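Ribosomal RNA processing protein 6 (Trypanosoma brucei brucei, PDB 4NLC) acts as a 3'-5' exoribonuclease that probably processes ribosomal RNA with the exosome, and is represented here by its catalytic core of exonuclease and HRDC domains. Local coordinates at residues Ile174-Leu179 / Asp231-Leu236; Gln235-Cys240 / Asn248-Val253. The protein carries 1 engineered substitution. One frame throughout, in Å; residues are numbered along the deposited sequence.

Contact 1 (Ile174-Leu179 / Asp231-Leu236)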
loop_
_atom_site.group_PDB
_atom_site.type_symbol
_atom_site.label_atom_id
_atom_site.label_comp_id
_atom_site.label_asym_id
_atom_site.label_seq_id
_atom_site.Cartn_x
_atom_site.Cartn_y
_atom_site.Cartn_z
ATOM N N ILE A 174 -7.200 13.873 -5.840
ATOM C CA ILE A 174 -8.450 14.458 -5.329
ATOM C C ILE A 174 -8.647 15.845 -5.965
ATOM O O ILE A 174 -9.766 16.161 -6.363
ATOM C CB ILE A 174 -8.545 14.461 -3.771
ATOM C CG1 ILE A 174 -8.593 13.005 -3.211
ATOM C CG2 ILE A 174 -9.758 15.284 -3.278
ATOM C CD1 ILE A 174 -8.617 12.917 -1.676
ATOM N N ALA A 175 -7.555 16.636 -6.123
ATOM C CA ALA A 175 -7.598 17.948 -6.797
ATOM C C ALA A 175 -8.158 17.791 -8.221
ATOM O O ALA A 175 -9.099 18.476 -8.585
ATOM C CB ALA A 175 -6.200 18.558 -6.855
ATOM N N LEU A 176 -7.625 16.829 -8.992
ATOM C CA LEU A 176 -8.066 16.575 -10.380
ATOM C C LEU A 176 -9.534 16.115 -10.451
ATOM O O LEU A 176 -10.284 16.647 -11.271
ATOM C CB LEU A 176 -7.090 15.624 -11.091
ATOM C CG LEU A 176 -5.755 16.272 -11.555
ATOM C CD1 LEU A 176 -4.691 15.232 -11.876
ATOM C CD2 LEU A 176 -5.946 17.135 -12.801
ATOM N N GLN A 177 -9.975 15.217 -9.521
ATOM C CA GLN A 177 -11.377 14.773 -9.441
ATOM C C GLN A 177 -12.311 15.989 -9.203
ATOM O O GLN A 177 -13.356 16.109 -9.854
ATOM C CB GLN A 177 -11.551 13.781 -8.276
ATOM C CG GLN A 177 -10.997 12.389 -8.534
ATOM C CD GLN A 177 -11.208 11.528 -7.312
ATOM O OE1 GLN A 177 -10.435 11.566 -6.357
ATOM N NE2 GLN A 177 -12.324 10.827 -7.260
ATOM N N ASN A 178 -11.921 16.884 -8.255
ATOM C CA ASN A 178 -12.693 18.087 -7.920
ATOM C C ASN A 178 -12.752 19.125 -9.041
ATOM O O ASN A 178 -13.642 19.951 -9.025
ATOM C CB ASN A 178 -12.199 18.707 -6.615
ATOM C CG ASN A 178 -12.805 17.977 -5.446
ATOM O OD1 ASN A 178 -13.975 18.154 -5.096
ATOM N ND2 ASN A 178 -12.085 17.028 -4.930
ATOM N N LEU A 179 -11.816 19.081 -9.998
ATOM C CA LEU A 179 -11.773 19.954 -11.170
ATOM C C LEU A 179 -12.467 19.255 -12.347
ATOM O O LEU A 179 -12.467 19.783 -13.466
ATOM C CB LEU A 179 -10.316 20.267 -11.561
ATOM C CG LEU A 179 -9.528 21.190 -10.670
ATOM C CD1 LEU A 179 -8.039 20.977 -10.865
ATOM C CD2 LEU A 179 -9.917 22.630 -10.896
ATOM N N ASP A 231 1.690 22.814 -7.645
ATOM C CA ASP A 231 1.644 24.262 -7.903
ATOM C C ASP A 231 0.585 24.598 -8.985
ATOM O O ASP A 231 -0.255 25.466 -8.776
ATOM C CB ASP A 231 3.023 24.771 -8.360
ATOM C CG ASP A 231 4.137 24.781 -7.339
ATOM O OD1 ASP A 231 3.845 24.631 -6.138
ATOM O OD2 ASP A 231 5.295 24.986 -7.735
ATOM N N ARG A 232 0.587 23.852 -10.094
ATOM C CA ARG A 232 -0.369 24.031 -11.194
ATOM C C ARG A 232 -1.835 23.746 -10.801
ATOM O O ARG A 232 -2.734 24.506 -11.190
ATOM C CB ARG A 232 0.062 23.200 -12.409
ATOM C CG ARG A 232 1.349 23.718 -13.103
ATOM C CD ARG A 232 1.184 25.000 -13.917
ATOM N NE ARG A 232 0.167 24.881 -14.972
ATOM C CZ ARG A 232 0.374 24.364 -16.181
ATOM N NH1 ARG A 232 1.580 23.920 -16.528
ATOM N NH2 ARG A 232 -0.621 24.289 -17.053
ATOM N N LEU A 233 -2.074 22.674 -10.003
ATOM C CA LEU A 233 -3.427 22.346 -9.517
ATOM C C LEU A 233 -3.932 23.391 -8.516
ATOM O O LEU A 233 -5.117 23.717 -8.532
ATOM C CB LEU A 233 -3.487 20.942 -8.922
ATOM C CG LEU A 233 -3.305 19.803 -9.923
ATOM C CD1 LEU A 233 -3.128 18.476 -9.203
ATOM C CD2 LEU A 233 -4.463 19.742 -10.885
ATOM N N LYS A 234 -3.023 23.937 -7.671
ATOM C CA LYS A 234 -3.358 25.016 -6.724
ATOM C C LYS A 234 -3.888 26.233 -7.460
ATOM O O LYS A 234 -4.913 26.767 -7.058
ATOM C CB LYS A 234 -2.137 25.434 -5.881
ATOM C CG LYS A 234 -1.977 24.599 -4.627
ATOM C CD LYS A 234 -0.613 24.759 -3.972
ATOM C CE LYS A 234 -0.217 26.159 -3.587
ATOM N NZ LYS A 234 0.872 26.165 -2.566
ATOM N N GLN A 235 -3.223 26.641 -8.556
ATOM C CA GLN A 235 -3.652 27.796 -9.378
ATOM C C GLN A 235 -5.018 27.554 -10.019
ATOM O O GLN A 235 -5.849 28.450 -10.000
ATOM C CB GLN A 235 -2.614 28.145 -10.449
ATOM C CG GLN A 235 -1.254 28.503 -9.868
ATOM C CD GLN A 235 -0.184 28.610 -10.923
ATOM O OE1 GLN A 235 -0.243 27.990 -11.985
ATOM N NE2 GLN A 235 0.845 29.369 -10.628
ATOM N N LEU A 236 -5.261 26.338 -10.545
ATOM C CA LEU A 236 -6.539 25.955 -11.148
ATOM C C LEU A 236 -7.666 25.910 -10.114
ATOM O O LEU A 236 -8.786 26.285 -10.429
ATOM C CB LEU A 236 -6.429 24.590 -11.849
ATOM C CG LEU A 236 -5.740 24.582 -13.208
ATOM C CD1 LEU A 236 -5.360 23.160 -13.614
ATOM C CD2 LEU A 236 -6.622 25.250 -14.287
#
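L233 reaches from helix 226-238 to A175, L176 and L179 of helix 172-178 and its end, forming a helix-helix contact on the RNase H-like exonuclease fold. The backbones come near at A175 and L233, whose CA atoms are 6.6 Å apart, a spacing consistent with the small A175 side chain at that point. In L233, chi1 sets CG anti to the carbonyl carbon and chi2 (170°) sets the methyls. CD1 meets mainly the single methyl of A175, with L233 CD1 to A175 CB at 3.9 Å, while CD2 meets the longer leucines. L233 CD2 is 3.6 Å from L176 CD2, and the two side chains cross at about a right angle. L179 meets the same L233 methyl through CD1, at 3.8 Å from L233 CD2, but its side chain runs obliquely to that of L233. L179 also crosses L236 at about a right angle, with L179 CD1 4.1 Å from L236 CB. The interface is thus apolar and mostly buried, and F192 of helix 185-193 touches both L233 and L236. L179 is the first residue beyond the helical backbone. Just before it, the N178 amide turns back on its own helix: N178 ND2 donates to I174 O at 2.9 Å (N-H...O angle 154°), standing 48° above that carbonyl's plane, while N178 N donates to the same oxygen.

Contact 2 (Gln235-Cys240 / Asn248-Val253); sequences QLLLNC and NMLLHV
L237 and M249 are joined by one water that three backbone groups grip across the contact. The water donates to L237 O at 2.9 Å and accepts from M249 N at 3.1 Å. It also donates to C240 O, a longer link made to a poorly ordered residue. The bridge therefore joins the last part of one helix to the first turn of the next. At that first turn N248 OD1 accepts from L251 N at 2.9 Å, with an N-H...O angle of 164°, which is an Asx motif. Besides the water bridge, the contact is made mostly by apolar side chains. L237 lies over the backbone of L250, with L237 CB 3.8 Å from L250 N. L237 CD1 and CD2 are each 3.7 Å from V253 CG2, and the two side chains cross at about a right angle. L237 CD2 also meets M249 CG; beyond it the M249 chain bends at chi2 and chi3, and its end leads away. In L250, chi1 (178°) puts CG anti to the backbone N and chi2 (59°) places the methyls; L250 CD2 lies 3.8 Å from L238 CD1 in an oblique crossing. The pair of helices, 226-238 and 249-261, packs against the edge of the mixed sheet: F170 of strand 169-171 touches L237, L250 and V253, while A175 of helix 172-178 touches L237 and V253.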
loop_
_atom_site.group_PDB
_atom_site.type_symbol
_atom_site.label_atom_id
_atom_site.label_comp_id
_atom_site.label_asym_id
_atom_site.label_seq_id
_atom_site.Cartn_x
_atom_site.Cartn_y
_atom_site.Cartn_z
ATOM N N GLN A 235 -3.223 26.641 -8.556
ATOM C CA GLN A 235 -3.652 27.796 -9.378
ATOM C C GLN A 235 -5.018 27.554 -10.019
ATOM O O GLN A 235 -5.849 28.450 -10.000
ATOM C CB GLN A 235 -2.614 28.145 -10.449
ATOM C CG GLN A 235 -1.254 28.503 -9.868
ATOM C CD GLN A 235 -0.184 28.610 -10.923
ATOM O OE1 GLN A 235 -0.243 27.990 -11.985
ATOM N NE2 GLN A 235 0.845 29.369 -10.628
ATOM N N LEU A 236 -5.261 26.338 -10.545
ATOM C CA LEU A 236 -6.539 25.955 -11.148
ATOM C C LEU A 236 -7.666 25.910 -10.114
ATOM O O LEU A 236 -8.786 26.285 -10.429
ATOM C CB LEU A 236 -6.429 24.590 -11.849
ATOM C CG LEU A 236 -5.740 24.582 -13.208
ATOM C CD1 LEU A 236 -5.360 23.160 -13.614
ATOM C CD2 LEU A 236 -6.622 25.250 -14.287
ATOM N N LEU A 237 -7.383 25.444 -8.903
ATOM C CA LEU A 237 -8.390 25.375 -7.849
ATOM C C LEU A 237 -8.790 26.764 -7.337
ATOM O O LEU A 237 -9.959 26.980 -7.030
ATOM C CB LEU A 237 -7.921 24.471 -6.695
ATOM C CG LEU A 237 -7.915 22.966 -7.006
ATOM C CD1 LEU A 237 -7.027 22.188 -6.011
ATOM C CD2 LEU A 237 -9.350 22.418 -7.132
ATOM N N LEU A 238 -7.832 27.703 -7.268
ATOM C CA LEU A 238 -8.091 29.080 -6.846
ATOM C C LEU A 238 -8.766 29.872 -7.978
ATOM O O LEU A 238 -9.433 30.867 -7.704
ATOM C CB LEU A 238 -6.805 29.777 -6.369
ATOM C CG LEU A 238 -6.186 29.259 -5.064
ATOM C CD1 LEU A 238 -4.727 29.557 -5.023
ATOM C CD2 LEU A 238 -6.896 29.809 -3.836
ATOM N N ASN A 239 -8.632 29.394 -9.238
ATOM C CA ASN A 239 -9.246 29.967 -10.446
ATOM C C ASN A 239 -10.728 29.595 -10.624
ATOM O O ASN A 239 -11.389 30.175 -11.484
ATOM C CB ASN A 239 -8.453 29.577 -11.702
ATOM C CG ASN A 239 -7.216 30.412 -11.998
ATOM O OD1 ASN A 239 -6.542 30.205 -13.020
ATOM N ND2 ASN A 239 -6.857 31.344 -11.112
ATOM N N CYS A 240 -11.254 28.638 -9.832
ATOM C CA CYS A 240 -12.667 28.246 -9.880
ATOM C C CYS A 240 -13.537 29.309 -9.202
ATOM O O CYS A 240 -13.266 29.707 -8.065
ATOM C CB CYS A 240 -12.873 26.877 -9.245
ATOM S SG CYS A 240 -12.387 25.493 -10.299
ATOM N N ASN A 248 -14.250 28.240 -1.627
ATOM C CA ASN A 248 -12.837 28.045 -1.954
ATOM C C ASN A 248 -12.552 26.563 -2.286
ATOM O O ASN A 248 -12.574 25.697 -1.412
ATOM C CB ASN A 248 -11.911 28.587 -0.848
ATOM C CG ASN A 248 -10.436 28.678 -1.221
ATOM O OD1 ASN A 248 -9.797 27.708 -1.630
ATOM N ND2 ASN A 248 -9.827 29.828 -0.990
ATOM N N MET A 249 -12.315 26.296 -3.573
ATOM C CA MET A 249 -12.057 24.970 -4.117
ATOM C C MET A 249 -10.693 24.412 -3.646
ATOM O O MET A 249 -10.599 23.209 -3.398
ATOM C CB MET A 249 -12.228 25.000 -5.645
ATOM C CG MET A 249 -12.956 23.795 -6.206
ATOM S SD MET A 249 -14.613 23.501 -5.530
ATOM C CE MET A 249 -14.678 21.766 -5.650
ATOM N N LEU A 250 -9.673 25.286 -3.443
ATOM C CA LEU A 250 -8.357 24.870 -2.910
ATOM C C LEU A 250 -8.485 24.328 -1.469
ATOM O O LEU A 250 -7.974 23.240 -1.184
ATOM C CB LEU A 250 -7.260 25.964 -3.021
ATOM C CG LEU A 250 -5.867 25.598 -2.440
ATOM C CD1 LEU A 250 -5.245 24.349 -3.104
ATOM C CD2 LEU A 250 -4.901 26.778 -2.468
ATOM N N LEU A 251 -9.217 25.052 -0.600
ATOM C CA LEU A 251 -9.494 24.640 0.790
ATOM C C LEU A 251 -10.332 23.361 0.827
ATOM O O LEU A 251 -10.105 22.526 1.699
ATOM C CB LEU A 251 -10.213 25.741 1.582
ATOM C CG LEU A 251 -9.350 26.669 2.401
ATOM C CD1 LEU A 251 -10.162 27.884 2.865
ATOM C CD2 LEU A 251 -8.760 25.949 3.624
ATOM N N HIS A 252 -11.279 23.199 -0.129
ATOM C CA HIS A 252 -12.113 21.987 -0.230
ATOM C C HIS A 252 -11.229 20.744 -0.483
ATOM O O HIS A 252 -11.412 19.711 0.152
ATOM C CB HIS A 252 -13.197 22.130 -1.311
ATOM C CG HIS A 252 -14.020 20.894 -1.497
ATOM N ND1 HIS A 252 -14.980 20.521 -0.580
ATOM C CD2 HIS A 252 -13.983 19.973 -2.489
ATOM C CE1 HIS A 252 -15.490 19.389 -1.031
ATOM N NE2 HIS A 252 -14.917 19.015 -2.170
ATOM N N VAL A 253 -10.229 20.880 -1.349
ATOM C CA VAL A 253 -9.332 19.778 -1.693
ATOM C C VAL A 253 -8.429 19.419 -0.497
ATOM O O VAL A 253 -8.276 18.241 -0.186
ATOM C CB VAL A 253 -8.578 20.047 -3.013
ATOM C CG1 VAL A 253 -7.573 18.944 -3.292
ATOM C CG2 VAL A 253 -9.577 20.146 -4.172
HETATM O O HOH W 1 -11.647 28.683 -5.446
#

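How the contacts relate
Contacts 1 and 2 lie about 7 Å apart, centre to centre, and their ranges overlap at Q235-L236 of helix 226-238, where L236 contributes only to contact 1. That helix meets helix 172-178 in contact 1 and helix 249-261 in contact 2. The third pairing closes the group: A175 CA is 3.6 Å from V253 CG1, and N178 OD1 is 3.2 Å from H252 CD2. K234, whose CB is directed away from 174-179, brings its CG within 3.6 Å of L250 CD1. Three mutually touching helices result, beside strand 169-171 at the sheet edge of the exonuclease domain. Neither segment pair holds a metal or ligand atom.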